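Local coordinates for long form salivary protein D7L (Phlebotomus duboscqi, PDB 6MT7), which binds and sequesters cysteinyl leukotrienes and a stable thromboxane A2 analogue, inhibiting platelet aggregation and so helping female sand flies take blood, at residues Ala154-Val168 and Gly202-Glu214. Numbering follows the deposited sequence.
Sequences ADCQHACSAYYYRLV and GCKVADTMYNCVE
Tyr210 holds its CG opposite the backbone N (chi1 -176°), and His158 turns its CG away from its own carbonyl carbon. The two rings lie face on face in an offset stack, with planes 4° apart and centroids separated by 3.6 Å. CB of His158 adds a CH-pi contact over the same tyrosine ring, while CB of Gln157 lies against the other face of the imidazole. Tyr210 CE2 meets Tyr165 at the edge of the latter's ring.

The carboxylate of Asp207 grips the backbone at Gln157 and His158. Gln157 N gives to Asp207 OD2 at 2.7 Å on the syn lone pair. His158 N gives to Asp207 OD1 at 2.8 Å, from out of the carboxylate plane. Alongside, Cys156 and Cys203 are joined by a disulfide, and Lys204 NZ bridges to Asp155 OD1 at 2.6 Å from above the carboxylate plane. These links tie 154-168 to helix 203-214, away from the ligand pocket.

Ala162 CB packs on Ala206 CB at 3.6 Å, and the axes of helices 159-164 and 203-214 come within 8.3 Å and cross at 69°. Past the Schellman motif at Arg166, Leu167 and Val168 cover Met209, here selenomethionine. Phe190 of helix 187-196 touches Leu167 and Met209, and Leu221 of helix 220-227 touches both Tyr165 and Tyr210.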
# COMPACT_ATOMS: atom_id res chain seq x y z
N ALA A 154 22.67 10.59 2.94
CA ALA A 154 23.91 10.01 3.42
C ALA A 154 24.72 9.45 2.26
O ALA A 154 25.00 10.17 1.30
CB ALA A 154 23.64 8.90 4.45
N ASP A 155 25.06 8.16 2.33
CA ASP A 155 25.91 7.52 1.34
C ASP A 155 25.21 6.36 0.64
O ASP A 155 25.88 5.48 0.08
CB ASP A 155 27.20 7.02 2.01
CG ASP A 155 26.95 6.40 3.38
OD1 ASP A 155 25.83 5.89 3.61
OD2 ASP A 155 27.87 6.42 4.23
N CYS A 156 23.88 6.33 0.65
CA CYS A 156 23.19 5.15 0.17
C CYS A 156 23.06 5.17 -1.35
O CYS A 156 23.39 6.16 -2.02
CB CYS A 156 21.82 5.03 0.83
SG CYS A 156 21.97 4.42 2.51
N GLN A 157 22.57 4.06 -1.89
CA GLN A 157 22.43 3.91 -3.33
C GLN A 157 21.00 3.69 -3.79
O GLN A 157 20.71 3.91 -4.97
CB GLN A 157 23.29 2.75 -3.83
CG GLN A 157 24.77 3.09 -3.92
CD GLN A 157 25.65 1.91 -3.58
OE1 GLN A 157 26.31 1.89 -2.54
NE2 GLN A 157 25.67 0.91 -4.46
N HIS A 158 20.09 3.28 -2.90
CA HIS A 158 18.73 2.90 -3.28
C HIS A 158 17.72 3.35 -2.24
O HIS A 158 16.67 2.70 -2.07
CB HIS A 158 18.62 1.38 -3.47
CG HIS A 158 19.72 0.78 -4.28
ND1 HIS A 158 19.84 0.98 -5.64
CD2 HIS A 158 20.76 -0.01 -3.92
CE1 HIS A 158 20.91 0.34 -6.08
NE2 HIS A 158 21.48 -0.27 -5.06
N ALA A 159 18.00 4.44 -1.53
CA ALA A 159 17.16 4.83 -0.40
C ALA A 159 15.76 5.22 -0.85
O ALA A 159 14.77 4.85 -0.21
CB ALA A 159 17.81 5.98 0.36
N CYS A 160 15.67 5.98 -1.94
CA CYS A 160 14.38 6.42 -2.46
C CYS A 160 13.66 5.27 -3.15
O CYS A 160 12.47 5.04 -2.91
CB CYS A 160 14.62 7.61 -3.40
SG CYS A 160 13.18 8.27 -4.28
N SER A 161 14.38 4.54 -4.01
CA SER A 161 13.77 3.46 -4.78
C SER A 161 13.18 2.40 -3.86
O SER A 161 12.08 1.89 -4.11
CB SER A 161 14.79 2.83 -5.71
OG SER A 161 15.00 3.63 -6.86
N ALA A 162 13.89 2.05 -2.79
CA ALA A 162 13.39 1.02 -1.88
C ALA A 162 12.08 1.46 -1.22
O ALA A 162 11.20 0.62 -0.97
CB ALA A 162 14.43 0.69 -0.81
N TYR A 163 11.95 2.75 -0.93
CA TYR A 163 10.69 3.24 -0.37
C TYR A 163 9.55 3.10 -1.39
O TYR A 163 8.48 2.58 -1.07
CB TYR A 163 10.83 4.70 0.09
CG TYR A 163 9.47 5.27 0.45
CD1 TYR A 163 8.89 4.98 1.67
CD2 TYR A 163 8.75 6.04 -0.46
CE1 TYR A 163 7.63 5.44 1.99
CE2 TYR A 163 7.48 6.49 -0.16
CZ TYR A 163 6.93 6.20 1.07
OH TYR A 163 5.67 6.66 1.39
N TYR A 164 9.77 3.55 -2.63
CA TYR A 164 8.65 3.55 -3.57
C TYR A 164 8.32 2.15 -4.07
O TYR A 164 7.17 1.89 -4.45
CB TYR A 164 8.95 4.50 -4.74
CG TYR A 164 8.65 5.92 -4.32
CD1 TYR A 164 7.34 6.38 -4.23
CD2 TYR A 164 9.67 6.78 -3.96
CE1 TYR A 164 7.06 7.67 -3.83
CE2 TYR A 164 9.40 8.07 -3.54
CZ TYR A 164 8.09 8.51 -3.48
OH TYR A 164 7.83 9.80 -3.07
N TYR A 165 9.28 1.23 -4.06
CA TYR A 165 8.97 -0.18 -4.27
C TYR A 165 8.30 -0.82 -3.06
O TYR A 165 7.88 -1.97 -3.14
CB TYR A 165 10.23 -0.98 -4.59
CG TYR A 165 10.92 -0.61 -5.87
CD1 TYR A 165 10.20 -0.22 -7.00
CD2 TYR A 165 12.30 -0.67 -5.96
CE1 TYR A 165 10.87 0.11 -8.19
CE2 TYR A 165 12.97 -0.34 -7.13
CZ TYR A 165 12.25 0.05 -8.24
OH TYR A 165 12.94 0.37 -9.40
N ARG A 166 8.19 -0.08 -1.95
CA ARG A 166 7.63 -0.59 -0.69
C ARG A 166 8.38 -1.82 -0.20
O ARG A 166 7.79 -2.78 0.30
CB ARG A 166 6.12 -0.85 -0.80
CG ARG A 166 5.28 0.38 -0.42
CD ARG A 166 5.39 1.47 -1.49
NE ARG A 166 4.58 2.66 -1.18
CZ ARG A 166 4.42 3.69 -2.00
NH1 ARG A 166 5.01 3.70 -3.20
NH2 ARG A 166 3.65 4.71 -1.65
N LEU A 167 9.71 -1.78 -0.33
CA LEU A 167 10.54 -2.71 0.42
C LEU A 167 10.71 -2.24 1.86
O LEU A 167 10.82 -3.08 2.77
CB LEU A 167 11.91 -2.86 -0.25
CG LEU A 167 11.85 -3.22 -1.74
CD1 LEU A 167 13.25 -3.32 -2.34
CD2 LEU A 167 11.08 -4.52 -1.93
N VAL A 168 10.72 -0.93 2.07
CA VAL A 168 10.82 -0.30 3.39
C VAL A 168 9.79 0.82 3.45
O VAL A 168 9.33 1.33 2.42
CB VAL A 168 12.23 0.27 3.70
CG1 VAL A 168 13.28 -0.85 3.74
CG2 VAL A 168 12.62 1.38 2.69
N GLY A 202 19.18 3.11 9.31
CA GLY A 202 18.97 4.15 8.31
C GLY A 202 18.73 3.57 6.93
O GLY A 202 18.20 2.47 6.76
N CYS A 203 19.13 4.33 5.91
CA CYS A 203 18.90 3.89 4.55
C CYS A 203 19.72 2.65 4.18
O CYS A 203 19.51 2.10 3.09
CB CYS A 203 19.18 5.03 3.57
SG CYS A 203 20.86 5.72 3.61
N LYS A 204 20.62 2.18 5.05
CA LYS A 204 21.29 0.92 4.76
C LYS A 204 20.31 -0.25 4.81
O LYS A 204 20.53 -1.27 4.14
CB LYS A 204 22.45 0.68 5.73
CG LYS A 204 23.50 1.78 5.69
CD LYS A 204 24.15 1.86 4.33
CE LYS A 204 25.36 2.79 4.37
NZ LYS A 204 25.66 3.36 3.03
N VAL A 205 19.24 -0.13 5.61
CA VAL A 205 18.15 -1.10 5.52
C VAL A 205 17.56 -1.10 4.12
O VAL A 205 17.33 -2.16 3.51
CB VAL A 205 17.06 -0.81 6.57
CG1 VAL A 205 15.92 -1.81 6.43
CG2 VAL A 205 17.63 -0.86 7.97
N ALA A 206 17.32 0.09 3.58
CA ALA A 206 16.78 0.21 2.23
C ALA A 206 17.71 -0.44 1.21
O ALA A 206 17.26 -1.22 0.35
CB ALA A 206 16.57 1.69 1.89
N ASP A 207 19.01 -0.14 1.28
CA ASP A 207 19.95 -0.70 0.32
C ASP A 207 20.05 -2.21 0.45
O ASP A 207 20.15 -2.92 -0.56
CB ASP A 207 21.32 -0.06 0.50
CG ASP A 207 21.43 1.28 -0.19
OD1 ASP A 207 20.39 1.93 -0.43
OD2 ASP A 207 22.56 1.69 -0.51
N THR A 208 20.04 -2.72 1.69
CA THR A 208 20.15 -4.16 1.87
C THR A 208 18.93 -4.87 1.31
O THR A 208 19.06 -5.90 0.63
CB THR A 208 20.35 -4.49 3.35
OG1 THR A 208 21.47 -3.74 3.85
CG2 THR A 208 20.63 -5.97 3.55
N MSE A 209 17.73 -4.33 1.53
CA MSE A 209 16.53 -4.90 0.92
C MSE A 209 16.59 -4.89 -0.60
O MSE A 209 16.30 -5.89 -1.25
CB MSE A 209 15.26 -4.16 1.39
CG MSE A 209 15.00 -4.34 2.89
SE MSE A 209 14.31 -6.15 3.25
CE MSE A 209 12.84 -6.12 2.01
N TYR A 210 16.98 -3.74 -1.15
CA TYR A 210 17.08 -3.61 -2.60
C TYR A 210 18.04 -4.65 -3.18
O TYR A 210 17.69 -5.39 -4.10
CB TYR A 210 17.54 -2.19 -2.95
CG TYR A 210 17.59 -1.87 -4.43
CD1 TYR A 210 18.65 -2.30 -5.22
CD2 TYR A 210 16.59 -1.11 -5.03
CE1 TYR A 210 18.70 -2.02 -6.58
CE2 TYR A 210 16.64 -0.81 -6.39
CZ TYR A 210 17.69 -1.27 -7.15
OH TYR A 210 17.73 -0.96 -8.49
N ASN A 211 19.26 -4.71 -2.65
CA ASN A 211 20.27 -5.61 -3.19
C ASN A 211 19.88 -7.06 -3.00
O ASN A 211 20.19 -7.91 -3.84
CB ASN A 211 21.62 -5.33 -2.56
CG ASN A 211 22.17 -3.97 -2.94
OD1 ASN A 211 21.90 -3.48 -4.03
ND2 ASN A 211 22.93 -3.35 -2.05
N CYS A 212 19.19 -7.37 -1.89
CA CYS A 212 18.79 -8.75 -1.62
C CYS A 212 17.70 -9.21 -2.58
O CYS A 212 17.76 -10.33 -3.11
CB CYS A 212 18.33 -8.89 -0.18
SG CYS A 212 17.79 -10.56 0.27
N VAL A 213 16.70 -8.36 -2.83
CA VAL A 213 15.65 -8.72 -3.77
C VAL A 213 16.24 -8.89 -5.17
O VAL A 213 15.93 -9.85 -5.88
CB VAL A 213 14.52 -7.67 -3.75
CG1 VAL A 213 13.55 -7.89 -4.92
CG2 VAL A 213 13.75 -7.72 -2.42
N GLU A 214 17.12 -7.97 -5.56
CA GLU A 214 17.71 -8.04 -6.90
C GLU A 214 18.55 -9.30 -7.07
O GLU A 214 18.59 -9.88 -8.16
CB GLU A 214 18.55 -6.80 -7.16
CG GLU A 214 19.00 -6.67 -8.60
CD GLU A 214 19.65 -5.32 -8.88
OE1 GLU A 214 20.50 -4.89 -8.07
OE2 GLU A 214 19.31 -4.70 -9.91
O HOH W 1 24.82 0.99 0.26